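Side-chain contacts in arginine kinase (Anthopleura japonica, PDB 4RF6), which catalyses the reversible transfer of a phosphoryl group from ATP to L-arginine, using two phosphagen kinase units joined in tandem in one chain: residues A18-L23 and T56-I61; P26-N29 and V34-Y37. One frame throughout, in Å; residues are numbered along the deposited sequence.

Contact 1: A18-L23 and T56-I61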
loop_
_atom_site.group_PDB
_atom_site.type_symbol
_atom_site.label_atom_id
_atom_site.label_comp_id
_atom_site.label_asym_id
_atom_site.label_seq_id
_atom_site.Cartn_x
_atom_site.Cartn_y
_atom_site.Cartn_z
ATOM N N ALA A 18 -26.616 5.734 -43.819
ATOM C CA ALA A 18 -27.916 5.121 -43.600
ATOM C C ALA A 18 -28.057 4.725 -42.132
ATOM O O ALA A 18 -27.056 4.600 -41.418
ATOM C CB ALA A 18 -28.082 3.909 -44.502
ATOM N N PHE A 19 -29.296 4.537 -41.683
ATOM C CA PHE A 19 -29.559 4.127 -40.308
ATOM C C PHE A 19 -28.812 2.833 -40.004
ATOM O O PHE A 19 -28.818 1.908 -40.814
ATOM C CB PHE A 19 -31.063 3.943 -40.085
ATOM C CG PHE A 19 -31.428 3.589 -38.673
ATOM C CD1 PHE A 19 -31.555 2.263 -38.291
ATOM C CD2 PHE A 19 -31.636 4.583 -37.728
ATOM C CE1 PHE A 19 -31.884 1.930 -36.993
ATOM C CE2 PHE A 19 -31.967 4.261 -36.425
ATOM C CZ PHE A 19 -32.093 2.931 -36.059
ATOM N N PRO A 20 -28.142 2.769 -38.843
ATOM C CA PRO A 20 -27.380 1.555 -38.533
ATOM C C PRO A 20 -28.291 0.395 -38.126
ATOM O O PRO A 20 -28.617 0.251 -36.942
ATOM C CB PRO A 20 -26.494 1.988 -37.358
ATOM C CG PRO A 20 -27.266 3.069 -36.688
ATOM C CD PRO A 20 -28.037 3.784 -37.778
ATOM N N ASP A 21 -28.692 -0.415 -39.106
ATOM C CA ASP A 21 -29.464 -1.642 -38.865
ATOM C C ASP A 21 -28.969 -2.558 -37.721
ATOM O O ASP A 21 -29.796 -3.130 -37.006
ATOM C CB ASP A 21 -29.603 -2.471 -40.154
ATOM C CG ASP A 21 -30.666 -1.928 -41.103
ATOM O OD1 ASP A 21 -31.463 -1.059 -40.686
ATOM O OD2 ASP A 21 -30.705 -2.387 -42.267
ATOM N N PRO A 22 -27.635 -2.720 -37.551
ATOM C CA PRO A 22 -27.164 -3.587 -36.458
ATOM C C PRO A 22 -27.637 -3.189 -35.056
ATOM O O PRO A 22 -27.487 -3.982 -34.129
ATOM C CB PRO A 22 -25.643 -3.462 -36.551
ATOM C CG PRO A 22 -25.389 -3.221 -37.990
ATOM C CD PRO A 22 -26.527 -2.356 -38.456
ATOM N N LEU A 23 -28.194 -1.993 -34.893
ATOM C CA LEU A 23 -28.785 -1.630 -33.609
ATOM C C LEU A 23 -30.052 -2.458 -33.374
ATOM O O LEU A 23 -30.492 -2.643 -32.235
ATOM C CB LEU A 23 -29.064 -0.126 -33.533
ATOM C CG LEU A 23 -27.807 0.750 -33.520
ATOM C CD1 LEU A 23 -28.114 2.205 -33.208
ATOM C CD2 LEU A 23 -26.793 0.206 -32.528
ATOM N N THR A 56 -19.918 14.536 -37.648
ATOM C CA THR A 56 -21.253 14.105 -38.059
ATOM C C THR A 56 -21.883 13.240 -36.977
ATOM O O THR A 56 -21.217 12.845 -36.018
ATOM C CB THR A 56 -21.218 13.290 -39.376
ATOM O OG1 THR A 56 -20.635 12.003 -39.130
ATOM C CG2 THR A 56 -20.412 14.009 -40.440
ATOM N N LEU A 57 -23.172 12.955 -37.140
ATOM C CA LEU A 57 -23.893 12.084 -36.225
ATOM C C LEU A 57 -23.265 10.698 -36.254
ATOM O O LEU A 57 -23.060 10.075 -35.209
ATOM C CB LEU A 57 -25.364 12.000 -36.631
ATOM C CG LEU A 57 -26.291 11.074 -35.844
ATOM C CD1 LEU A 57 -26.499 11.572 -34.419
ATOM C CD2 LEU A 57 -27.622 10.939 -36.559
ATOM N N TRP A 58 -22.956 10.222 -37.459
ATOM C CA TRP A 58 -22.321 8.920 -37.620
ATOM C C TRP A 58 -20.987 8.827 -36.887
ATOM O O TRP A 58 -20.676 7.787 -36.298
ATOM C CB TRP A 58 -22.143 8.574 -39.100
ATOM C CG TRP A 58 -23.023 7.445 -39.517
ATOM C CD1 TRP A 58 -24.119 7.508 -40.336
ATOM C CD2 TRP A 58 -22.907 6.079 -39.109
ATOM N NE1 TRP A 58 -24.677 6.258 -40.472
ATOM C CE2 TRP A 58 -23.953 5.365 -39.724
ATOM C CE3 TRP A 58 -22.014 5.390 -38.285
ATOM C CZ2 TRP A 58 -24.130 3.989 -39.540
ATOM C CZ3 TRP A 58 -22.189 4.031 -38.102
ATOM C CH2 TRP A 58 -23.233 3.343 -38.728
ATOM N N ASP A 59 -20.198 9.901 -36.924
ATOM C CA ASP A 59 -18.939 9.948 -36.183
ATOM C C ASP A 59 -19.192 9.708 -34.700
ATOM O O ASP A 59 -18.419 9.029 -34.019
ATOM C CB ASP A 59 -18.255 11.307 -36.360
ATOM C CG ASP A 59 -17.709 11.515 -37.758
ATOM O OD1 ASP A 59 -17.171 10.550 -38.338
ATOM O OD2 ASP A 59 -17.815 12.649 -38.270
ATOM N N CYS A 60 -20.289 10.272 -34.207
ATOM C CA CYS A 60 -20.623 10.178 -32.794
ATOM C C CYS A 60 -21.130 8.799 -32.386
ATOM O O CYS A 60 -20.816 8.311 -31.300
ATOM C CB CYS A 60 -21.650 11.243 -32.424
ATOM S SG CYS A 60 -20.956 12.907 -32.393
ATOM N N ILE A 61 -21.910 8.166 -33.255
ATOM C CA ILE A 61 -22.533 6.897 -32.897
ATOM C C ILE A 61 -21.707 5.689 -33.317
ATOM O O ILE A 61 -22.070 4.556 -33.004
ATOM C CB ILE A 61 -23.933 6.751 -33.528
ATOM C CG1 ILE A 61 -23.817 6.644 -35.051
ATOM C CG2 ILE A 61 -24.843 7.912 -33.107
ATOM C CD1 ILE A 61 -25.123 6.285 -35.739
#

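Contact 2: P26-N29 and V34-Y37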
loop_
_atom_site.group_PDB
_atom_site.type_symbol
_atom_site.label_atom_id
_atom_site.label_comp_id
_atom_site.label_asym_id
_atom_site.label_seq_id
_atom_site.Cartn_x
_atom_site.Cartn_y
_atom_site.Cartn_z
ATOM N N PRO A 26 -30.054 -8.745 -32.776
ATOM C CA PRO A 26 -30.296 -9.469 -31.523
ATOM C C PRO A 26 -29.066 -9.469 -30.616
ATOM O O PRO A 26 -29.203 -9.507 -29.392
ATOM C CB PRO A 26 -30.599 -10.891 -31.998
ATOM C CG PRO A 26 -31.126 -10.720 -33.388
ATOM C CD PRO A 26 -30.401 -9.547 -33.963
ATOM N N LYS A 27 -27.882 -9.414 -31.220
ATOM C CA LYS A 27 -26.626 -9.349 -30.478
ATOM C C LYS A 27 -26.469 -8.052 -29.689
ATOM O O LYS A 27 -25.786 -8.019 -28.663
ATOM C CB LYS A 27 -25.443 -9.505 -31.434
ATOM C CG LYS A 27 -24.668 -10.792 -31.244
ATOM C CD LYS A 27 -23.176 -10.523 -31.137
ATOM C CE LYS A 27 -22.558 -10.174 -32.481
ATOM N NZ LYS A 27 -21.124 -9.797 -32.321
ATOM N N CYS A 28 -27.095 -6.986 -30.177
ATOM C CA CYS A 28 -26.971 -5.675 -29.551
ATOM C C CYS A 28 -27.440 -5.703 -28.096
ATOM O O CYS A 28 -28.432 -6.358 -27.770
ATOM C CB CYS A 28 -27.770 -4.636 -30.340
ATOM S SG CYS A 28 -27.502 -2.926 -29.830
ATOM N N ASN A 29 -26.707 -5.012 -27.228
ATOM C CA ASN A 29 -27.108 -4.844 -25.836
ATOM C C ASN A 29 -28.421 -4.070 -25.785
ATOM O O ASN A 29 -28.481 -2.922 -26.219
ATOM C CB ASN A 29 -26.008 -4.111 -25.061
ATOM C CG ASN A 29 -26.325 -3.952 -23.583
ATOM O OD1 ASN A 29 -27.345 -4.433 -23.093
ATOM N ND2 ASN A 29 -25.437 -3.275 -22.862
ATOM N N VAL A 34 -27.419 4.163 -27.099
ATOM C CA VAL A 34 -27.528 4.573 -28.501
ATOM C C VAL A 34 -28.654 3.811 -29.208
ATOM O O VAL A 34 -29.387 4.382 -30.019
ATOM C CB VAL A 34 -26.187 4.452 -29.279
ATOM C CG1 VAL A 34 -25.733 3.000 -29.378
ATOM C CG2 VAL A 34 -26.329 5.063 -30.674
ATOM N N LYS A 35 -28.804 2.529 -28.886
ATOM C CA LYS A 35 -29.897 1.736 -29.438
ATOM C C LYS A 35 -31.222 2.303 -28.950
ATOM O O LYS A 35 -32.189 2.422 -29.707
ATOM C CB LYS A 35 -29.778 0.270 -29.010
ATOM C CG LYS A 35 -31.117 -0.465 -28.989
ATOM C CD LYS A 35 -30.940 -1.971 -29.060
ATOM C CE LYS A 35 -32.239 -2.655 -29.471
ATOM N NZ LYS A 35 -31.994 -4.051 -29.936
ATOM N N LYS A 36 -31.245 2.661 -27.672
ATOM C CA LYS A 36 -32.452 3.151 -27.025
ATOM C C LYS A 36 -32.922 4.498 -27.595
ATOM O O LYS A 36 -34.125 4.756 -27.690
ATOM C CB LYS A 36 -32.228 3.246 -25.511
ATOM C CG LYS A 36 -33.488 3.528 -24.711
ATOM C CD LYS A 36 -33.224 3.527 -23.207
ATOM C CE LYS A 36 -32.811 2.154 -22.702
ATOM N NZ LYS A 36 -32.718 2.109 -21.210
ATOM N N TYR A 37 -31.983 5.346 -27.999
ATOM C CA TYR A 37 -32.345 6.710 -28.383
ATOM C C TYR A 37 -32.019 7.139 -29.814
ATOM O O TYR A 37 -32.471 8.199 -30.253
ATOM C CB TYR A 37 -31.770 7.704 -27.378
ATOM C CG TYR A 37 -32.297 7.466 -25.992
ATOM C CD1 TYR A 37 -33.625 7.727 -25.688
ATOM C CD2 TYR A 37 -31.476 6.960 -24.992
ATOM C CE1 TYR A 37 -34.120 7.507 -24.426
ATOM C CE2 TYR A 37 -31.961 6.735 -23.724
ATOM C CZ TYR A 37 -33.284 7.008 -23.447
ATOM O OH TYR A 37 -33.779 6.787 -22.187
#

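Contact 1: A18-L23 and T56-I61
Trp58 reaches from the first turn of helix 57-66 to Ala18 and Pro20 in the loop that follows helix 7-14, a buried contact of the small helical N-terminal domain of the phosphagen kinase fold. It illustrates how one indole can hold a loop in two ways, by a hydrogen bond from its N-H and by apolar packing against its six-membered ring. NE1 donates to the backbone O of Ala18 at 3.1 Å, and the acceptor lies close to the ring plane. The bond itself is bent, with an N-H...O angle of 146°. From the carbonyl's side, the nitrogen stands clear of the peptide plane, tilted by 34°. Farther round the six-membered ring, Pro20 CB comes in obliquely, 3.8 Å from Trp58 CH2. The pyrrolidine ring then continues to the next turn of the helix, where Pro20 CG meets Ile61 CD1 at 4.0 Å, the two side chains crossing at roughly a right angle. Ile61 CG1 sits between its backbone N and carbonyl carbon (chi1 67°), and the extended chain beyond it carries CD1 over the centre of one indole face. The methyl thus touches both ring systems. Outside this shell, Phe43 of helix 40-46 meets the indole with its ring nearly perpendicular, and Leu38 packs on Pro20 and Ile61. The start of the helix is fixed by a capping box: Asp59 N donates to Thr56 OG1 at 3.1 Å, and Thr56 N returns a bond to Asp59 OD2 at 2.9 Å, reaching that oxygen on its anti side.

Contact 2: P26-N29 and V34-Y37
Cys28 and Lys35 form a short-range, largely apolar contact in the N-terminal domain, between the loop leading into helix 33-37 and the helix itself. Such a contact shows how the aliphatic part of a lysine can serve as packing surface while its charged end is engaged elsewhere. The thiol supplies the touching atom: Cys28 SG lies 3.7 Å from Lys35 CD and 4.0 Å from Lys35 CB, so the sulfur rests alongside the methylene chain. Its position follows from chi1 of -171°, which sets SG opposite the backbone N. The lysine chain is extended beyond CG, and Lys35 CD also passes 3.9 Å from the backbone O of Asn29, a packing approach without a hydrogen bond. At the far end, NZ donates to the carbonyl O of Leu23, tethering the ammonium group to an earlier part of the same loop. Asn29 turns its amide elsewhere, accepting from Lys31 N through OD1, and the nearest atoms of its side chain and of Gly71, a residue inferred by similarity to bind substrate, are about 4 Å apart. On the flanks, Cys28 packs on Leu68, while Tyr37, at the end of helix 33-37, lies against Leu88, Ala91 and Ile92 of helix 86-96.

Both contacts belong to the N-terminal domain of the first of the two tandem repeats, and their centres are about 12 Å apart. In chain order, 18-23 comes first, then both segments of contact 2, and finally 56-61; the local turn of contact 2 therefore lies within the longer excursion that contact 1 brings back together. The loop between helices 7-14 and 33-37 packs on helix 57-66 in contact 1 and on helix 33-37 in contact 2, and the two helices meet directly where Ile61 CG2 is 4.0 Å from Val34 CG2. The Ile61 side chain also comes within about 4 Å, nearest atoms, of that of Val74, in the segment 71-75 inferred by similarity to bind substrate; contact 2 borders the same segment.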